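Local coordinates for cobalamin biosynthesis protein (cbiD) (Archaeoglobus fulgidus, PDB 1SR8) that probably methylates C-1 of cobalt-precorrin-5B with S-adenosylmethionine, giving cobalt-precorrin-6A in the anaerobic route to adenosylcobalamin, at residues Ile16-Ala21 against Asp35-Arg40; Phe189-Cys194 against Glu199-Ile204. All coordinates share one frame; numbering follows the deposited sequence.

Starting near the N terminus, the loop 16-21 leads into helix 21-26, and the chain then runs through strand 30-33 and turns back along strand 36-42. Interaction 1 closes this short excursion by setting the loop against 35-40. Much later the chain returns as strand 189-190, pairs antiparallel with 36-42 and passes into helix 195-204; interaction 2 closes that second, smaller loop between 189-194 and 199-204. The two loops follow one another without nesting or crossing, yet meet in space: a salt bridge joins Arg40 NE to Glu191 OE1, and Pro192 packs on Arg39 and Arg40. Together they tie N-terminal elements to helix 195-204 through one three-stranded sheet.

Interaction 1: Ile16-Ala21 against Asp35-Arg40; sequences IKDRDA and DGYLRR
Tyr37 reaches from its strand to the loop leading into helix 21-26, where its hydroxyl comes up against Ala21 and lies near the carboxylate of Asp18. The tight part is small and almost entirely the work of one atom: Tyr37 OH lies 3.0 Å from Ala21 CA and 3.1 Å from Ala21 CB, unusually short for an oxygen against a carbon, so the exact values are doubtful. Behind the hydroxyl, Ala21 CB and Tyr37 CZ make a looser apolar contact at 4.3 Å. Both Ala21 CA and Asp18 OD2 stand at the edge of the ring, near its plane, so the tyrosine meets the loop with its hydroxyl edge first. With CG anti to its own carbonyl carbon (chi1 -65°), the ring projects from the strand toward the loop. The length of this side chain spans the gap between main chains that stay well apart: Ala21 CA and Tyr37 CA, the nearest such pair, are 8.9 Å distant. The loose side belongs to Asp18, which is exposed. Its CB and CG each stand 3.6 Å from Tyr37 OH, and its OD2 accepts a weak hydrogen bond of 3.4 Å from Tyr37 OH, with the carboxylate plane turned 69° from the ring. Outside the two segments, Lys24 of helix 21-26 makes a cation-pi contact with the Tyr37 ring, and Leu32 of the neighbouring strand touches it too. The arrangement thus joins the start of a short helix to the hairpin of strands 30-33 and 36-42 that follows it. Since the phenol has only a long, weak bond to the carboxylate of the exposed Asp18, while its apolar neighbour Ala21 is buried, the polar part of the contact probably adds no more than a modest attraction to the packing.

Interaction 2: Phe189-Cys194 against Glu199-Ile204; sequences FVEPWC and ETKLKI
Lys201 NZ is gripped by three oxygens: Glu191 OE2, in a 2.6 Å salt bridge, Glu7 OE1 and the backbone carbonyl of Val234. The glutamate and lysine chains approach from opposite directions, and the ammonium meets OE2 on the anti side of the carboxylate, 31° out of its plane. Lys201 leaves the helix with CG anti to its backbone N (chi1 -163°) and bends at chi3, which brings NZ obliquely to within 3.6 Å of Trp193 CH2. The Trp193 side chain crosses the lysine at about a right angle, and Glu191 CG lies over one face of the indole, 3.5 Å above its plane and toward the rim. Between these two residues Pro192 centres an inverse gamma turn, closed by Trp193 N to Glu191 O at 2.9 Å; Cys194 then N-caps helix 195-204, so strand end, turn and helix are linked in quick succession. Replacing Glu191 by an alanine would probably leave Lys201 and Arg40, which OE1 pairs with, each without this carboxylate partner, and uncover part of the indole face. The Trp193 ring also meets that of His238, the planes at about 40°.

Interaction 1: Ile16-Ala21 against Asp35-Arg40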
loop_
_atom_site.group_PDB
_atom_site.type_symbol
_atom_site.label_atom_id
_atom_site.label_comp_id
_atom_site.label_asym_id
_atom_site.label_seq_id
_atom_site.Cartn_x
_atom_site.Cartn_y
_atom_site.Cartn_z
ATOM N N ILE A 16 -22.445 -2.273 9.564
ATOM C CA ILE A 16 -21.813 -2.675 10.805
ATOM C C ILE A 16 -22.773 -3.511 11.627
ATOM O O ILE A 16 -23.692 -2.996 12.268
ATOM C CB ILE A 16 -21.392 -1.456 11.627
ATOM C CG1 ILE A 16 -20.685 -0.448 10.714
ATOM C CG2 ILE A 16 -20.480 -1.895 12.764
ATOM C CD1 ILE A 16 -20.227 0.816 11.407
ATOM N N LYS A 17 -22.554 -4.815 11.579
ATOM C CA LYS A 17 -23.352 -5.789 12.306
ATOM C C LYS A 17 -22.278 -6.746 12.783
ATOM O O LYS A 17 -21.990 -7.756 12.137
ATOM C CB LYS A 17 -24.325 -6.485 11.351
ATOM C CG LYS A 17 -23.673 -7.025 10.078
ATOM C CD LYS A 17 -24.702 -7.501 9.059
ATOM C CE LYS A 17 -25.553 -6.350 8.511
ATOM N NZ LYS A 17 -26.447 -5.723 9.527
ATOM N N ASP A 18 -21.671 -6.413 13.917
ATOM C CA ASP A 18 -20.576 -7.223 14.428
ATOM C C ASP A 18 -19.968 -6.347 15.511
ATOM O O ASP A 18 -19.801 -5.137 15.301
ATOM C CB ASP A 18 -19.557 -7.392 13.296
ATOM C CG ASP A 18 -18.832 -8.718 13.331
ATOM O OD1 ASP A 18 -19.496 -9.763 13.111
ATOM O OD2 ASP A 18 -17.592 -8.708 13.555
ATOM N N ARG A 19 -19.636 -6.910 16.667
ATOM C CA ARG A 19 -19.003 -6.076 17.699
ATOM C C ARG A 19 -17.491 -6.054 17.382
ATOM O O ARG A 19 -16.706 -5.253 17.931
ATOM C CB ARG A 19 -19.255 -6.669 19.103
ATOM N N ASP A 20 -17.110 -6.935 16.465
ATOM C CA ASP A 20 -15.733 -7.093 16.043
ATOM C C ASP A 20 -15.424 -6.198 14.832
ATOM O O ASP A 20 -14.258 -5.975 14.495
ATOM C CB ASP A 20 -15.522 -8.571 15.701
ATOM C CG ASP A 20 -14.073 -8.937 15.548
ATOM O OD1 ASP A 20 -13.280 -8.600 16.452
ATOM O OD2 ASP A 20 -13.731 -9.575 14.529
ATOM N N ALA A 21 -16.477 -5.682 14.197
ATOM C CA ALA A 21 -16.365 -4.833 13.009
ATOM C C ALA A 21 -15.417 -3.640 13.126
ATOM O O ALA A 21 -14.746 -3.278 12.162
ATOM C CB ALA A 21 -17.745 -4.349 12.596
ATOM N N ASP A 35 -22.022 -6.883 2.668
ATOM C CA ASP A 35 -22.189 -8.239 3.177
ATOM C C ASP A 35 -20.854 -8.946 3.430
ATOM O O ASP A 35 -20.497 -9.889 2.721
ATOM C CB ASP A 35 -23.040 -9.064 2.193
ATOM C CG ASP A 35 -22.419 -9.151 0.803
ATOM O OD1 ASP A 35 -23.077 -9.696 -0.109
ATOM O OD2 ASP A 35 -21.274 -8.678 0.620
ATOM N N GLY A 36 -20.121 -8.494 4.442
ATOM C CA GLY A 36 -18.846 -9.119 4.751
ATOM C C GLY A 36 -17.685 -8.152 4.839
ATOM O O GLY A 36 -17.880 -6.967 5.104
ATOM N N TYR A 37 -16.478 -8.664 4.608
ATOM C CA TYR A 37 -15.254 -7.864 4.662
ATOM C C TYR A 37 -14.346 -8.139 3.463
ATOM O O TYR A 37 -14.414 -9.204 2.851
ATOM C CB TYR A 37 -14.454 -8.196 5.933
ATOM C CG TYR A 37 -15.121 -7.827 7.243
ATOM C CD1 TYR A 37 -15.036 -6.527 7.754
ATOM C CD2 TYR A 37 -15.851 -8.775 7.971
ATOM C CE1 TYR A 37 -15.665 -6.175 8.964
ATOM C CE2 TYR A 37 -16.487 -8.434 9.184
ATOM C CZ TYR A 37 -16.390 -7.134 9.672
ATOM O OH TYR A 37 -17.022 -6.792 10.851
ATOM N N LEU A 38 -13.516 -7.158 3.119
ATOM C CA LEU A 38 -12.525 -7.318 2.058
ATOM C C LEU A 38 -11.219 -7.190 2.836
ATOM O O LEU A 38 -11.104 -6.350 3.733
ATOM C CB LEU A 38 -12.619 -6.216 0.998
ATOM C CG LEU A 38 -13.546 -6.468 -0.194
ATOM C CD1 LEU A 38 -13.602 -5.234 -1.084
ATOM C CD2 LEU A 38 -13.044 -7.655 -0.984
ATOM N N ARG A 39 -10.249 -8.038 2.517
ATOM C CA ARG A 39 -8.965 -8.032 3.213
ATOM C C ARG A 39 -7.885 -7.207 2.498
ATOM O O ARG A 39 -7.634 -7.390 1.309
ATOM C CB ARG A 39 -8.476 -9.485 3.402
ATOM C CG ARG A 39 -9.413 -10.380 4.233
ATOM C CD ARG A 39 -9.298 -11.868 3.852
ATOM N NE ARG A 39 -8.475 -12.665 4.772
ATOM C CZ ARG A 39 -8.868 -13.121 5.969
ATOM N NH1 ARG A 39 -10.093 -12.869 6.424
ATOM N NH2 ARG A 39 -8.033 -13.842 6.716
ATOM N N ARG A 40 -7.270 -6.282 3.228
ATOM C CA ARG A 40 -6.180 -5.485 2.675
ATOM C C ARG A 40 -4.910 -6.319 2.850
ATOM O O ARG A 40 -4.853 -7.200 3.714
ATOM C CB ARG A 40 -5.997 -4.176 3.451
ATOM C CG ARG A 40 -7.044 -3.119 3.188
ATOM C CD ARG A 40 -6.375 -1.761 3.079
ATOM N NE ARG A 40 -7.318 -0.687 2.797
ATOM C CZ ARG A 40 -8.098 -0.116 3.711
ATOM N NH1 ARG A 40 -8.046 -0.521 4.972
ATOM N NH2 ARG A 40 -8.924 0.865 3.366
#

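Interaction 2: Phe189-Cys194 against Glu199-Ile204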
loop_
_atom_site.group_PDB
_atom_site.type_symbol
_atom_site.label_atom_id
_atom_site.label_comp_id
_atom_site.label_asym_id
_atom_site.label_seq_id
_atom_site.Cartn_x
_atom_site.Cartn_y
_atom_site.Cartn_z
ATOM N N PHE A 189 -0.152 -0.401 3.201
ATOM C CA PHE A 189 -1.148 -1.435 2.926
ATOM C C PHE A 189 -1.399 -1.592 1.437
ATOM O O PHE A 189 -1.163 -0.664 0.656
ATOM C CB PHE A 189 -2.475 -1.081 3.611
ATOM C CG PHE A 189 -2.388 -1.002 5.111
ATOM C CD1 PHE A 189 -2.824 -2.058 5.902
ATOM C CD2 PHE A 189 -1.874 0.129 5.733
ATOM C CE1 PHE A 189 -2.751 -1.987 7.295
ATOM C CE2 PHE A 189 -1.795 0.213 7.122
ATOM C CZ PHE A 189 -2.235 -0.847 7.905
ATOM N N VAL A 190 -1.875 -2.776 1.053
ATOM C CA VAL A 190 -2.199 -3.067 -0.337
ATOM C C VAL A 190 -3.720 -2.994 -0.483
ATOM O O VAL A 190 -4.446 -3.722 0.188
ATOM C CB VAL A 190 -1.705 -4.480 -0.747
ATOM C CG1 VAL A 190 -2.270 -4.865 -2.104
ATOM C CG2 VAL A 190 -0.195 -4.500 -0.811
ATOM N N GLU A 191 -4.199 -2.090 -1.334
ATOM C CA GLU A 191 -5.630 -1.937 -1.568
ATOM C C GLU A 191 -6.071 -3.162 -2.379
ATOM O O GLU A 191 -5.518 -3.424 -3.452
ATOM C CB GLU A 191 -5.891 -0.646 -2.354
ATOM C CG GLU A 191 -7.364 -0.287 -2.503
ATOM C CD GLU A 191 -8.009 0.207 -1.210
ATOM O OE1 GLU A 191 -7.404 0.064 -0.126
ATOM O OE2 GLU A 191 -9.140 0.736 -1.277
ATOM N N PRO A 192 -7.075 -3.924 -1.882
ATOM C CA PRO A 192 -7.599 -5.136 -2.535
ATOM C C PRO A 192 -8.449 -4.917 -3.780
ATOM O O PRO A 192 -9.647 -5.218 -3.800
ATOM C CB PRO A 192 -8.376 -5.812 -1.420
ATOM C CG PRO A 192 -8.963 -4.640 -0.708
ATOM C CD PRO A 192 -7.810 -3.655 -0.632
ATOM N N TRP A 193 -7.810 -4.429 -4.833
ATOM C CA TRP A 193 -8.499 -4.161 -6.080
ATOM C C TRP A 193 -9.124 -5.366 -6.767
ATOM O O TRP A 193 -8.433 -6.288 -7.191
ATOM C CB TRP A 193 -7.555 -3.442 -7.040
ATOM C CG TRP A 193 -7.353 -2.010 -6.640
ATOM C CD1 TRP A 193 -6.164 -1.385 -6.376
ATOM C CD2 TRP A 193 -8.381 -1.028 -6.438
ATOM N NE1 TRP A 193 -6.391 -0.074 -6.023
ATOM C CE2 TRP A 193 -7.742 0.173 -6.053
ATOM C CE3 TRP A 193 -9.783 -1.046 -6.546
ATOM C CZ2 TRP A 193 -8.458 1.347 -5.773
ATOM C CZ3 TRP A 193 -10.497 0.123 -6.267
ATOM C CH2 TRP A 193 -9.831 1.302 -5.885
ATOM N N CYS A 194 -10.451 -5.318 -6.860
ATOM C CA CYS A 194 -11.287 -6.330 -7.503
ATOM C C CYS A 194 -12.634 -5.643 -7.774
ATOM O O CYS A 194 -12.817 -4.476 -7.420
ATOM C CB CYS A 194 -11.469 -7.540 -6.584
ATOM S SG CYS A 194 -12.036 -7.165 -4.907
ATOM N N GLU A 199 -17.202 -1.721 -6.429
ATOM C CA GLU A 199 -18.634 -1.523 -6.183
ATOM C C GLU A 199 -18.891 -1.045 -4.770
ATOM O O GLU A 199 -19.757 -0.195 -4.534
ATOM C CB GLU A 199 -19.406 -2.823 -6.391
ATOM C CG GLU A 199 -19.121 -3.511 -7.700
ATOM C CD GLU A 199 -19.982 -4.746 -7.888
ATOM O OE1 GLU A 199 -20.201 -5.474 -6.886
ATOM O OE2 GLU A 199 -20.426 -4.987 -9.037
ATOM N N THR A 200 -18.142 -1.618 -3.830
ATOM C CA THR A 200 -18.260 -1.260 -2.422
ATOM C C THR A 200 -17.858 0.203 -2.202
ATOM O O THR A 200 -18.565 0.959 -1.529
ATOM C CB THR A 200 -17.343 -2.149 -1.542
ATOM O OG1 THR A 200 -17.668 -3.525 -1.748
ATOM C CG2 THR A 200 -17.508 -1.809 -0.068
ATOM N N LYS A 201 -16.723 0.604 -2.769
ATOM C CA LYS A 201 -16.258 1.970 -2.582
ATOM C C LYS A 201 -17.188 2.993 -3.231
ATOM O O LYS A 201 -17.284 4.121 -2.761
ATOM C CB LYS A 201 -14.829 2.131 -3.104
ATOM C CG LYS A 201 -14.151 3.389 -2.569
ATOM C CD LYS A 201 -12.680 3.482 -2.940
ATOM C CE LYS A 201 -11.828 2.443 -2.225
ATOM N NZ LYS A 201 -10.380 2.634 -2.539
ATOM N N LEU A 202 -17.871 2.602 -4.304
ATOM C CA LEU A 202 -18.804 3.512 -4.965
ATOM C C LEU A 202 -19.979 3.753 -4.022
ATOM O O LEU A 202 -20.433 4.882 -3.862
ATOM C CB LEU A 202 -19.309 2.920 -6.287
ATOM C CG LEU A 202 -20.496 3.636 -6.949
ATOM C CD1 LEU A 202 -20.174 5.110 -7.172
ATOM C CD2 LEU A 202 -20.817 2.959 -8.265
ATOM N N LYS A 203 -20.458 2.682 -3.393
ATOM C CA LYS A 203 -21.563 2.774 -2.450
ATOM C C LYS A 203 -21.162 3.607 -1.245
ATOM O O LYS A 203 -21.970 4.368 -0.714
ATOM C CB LYS A 203 -21.985 1.382 -1.986
ATOM C CG LYS A 203 -22.538 0.507 -3.093
ATOM C CD LYS A 203 -22.988 -0.829 -2.534
ATOM C CE LYS A 203 -23.562 -1.730 -3.620
ATOM N NZ LYS A 203 -23.972 -3.049 -3.055
ATOM N N ILE A 204 -19.916 3.457 -0.807
ATOM C CA ILE A 204 -19.422 4.226 0.325
ATOM C C ILE A 204 -19.401 5.704 -0.056
ATOM O O ILE A 204 -19.710 6.574 0.760
ATOM C CB ILE A 204 -17.991 3.800 0.718
ATOM C CG1 ILE A 204 -18.009 2.355 1.232
ATOM C CG2 ILE A 204 -17.432 4.746 1.775
ATOM C CD1 ILE A 204 -16.643 1.798 1.617
#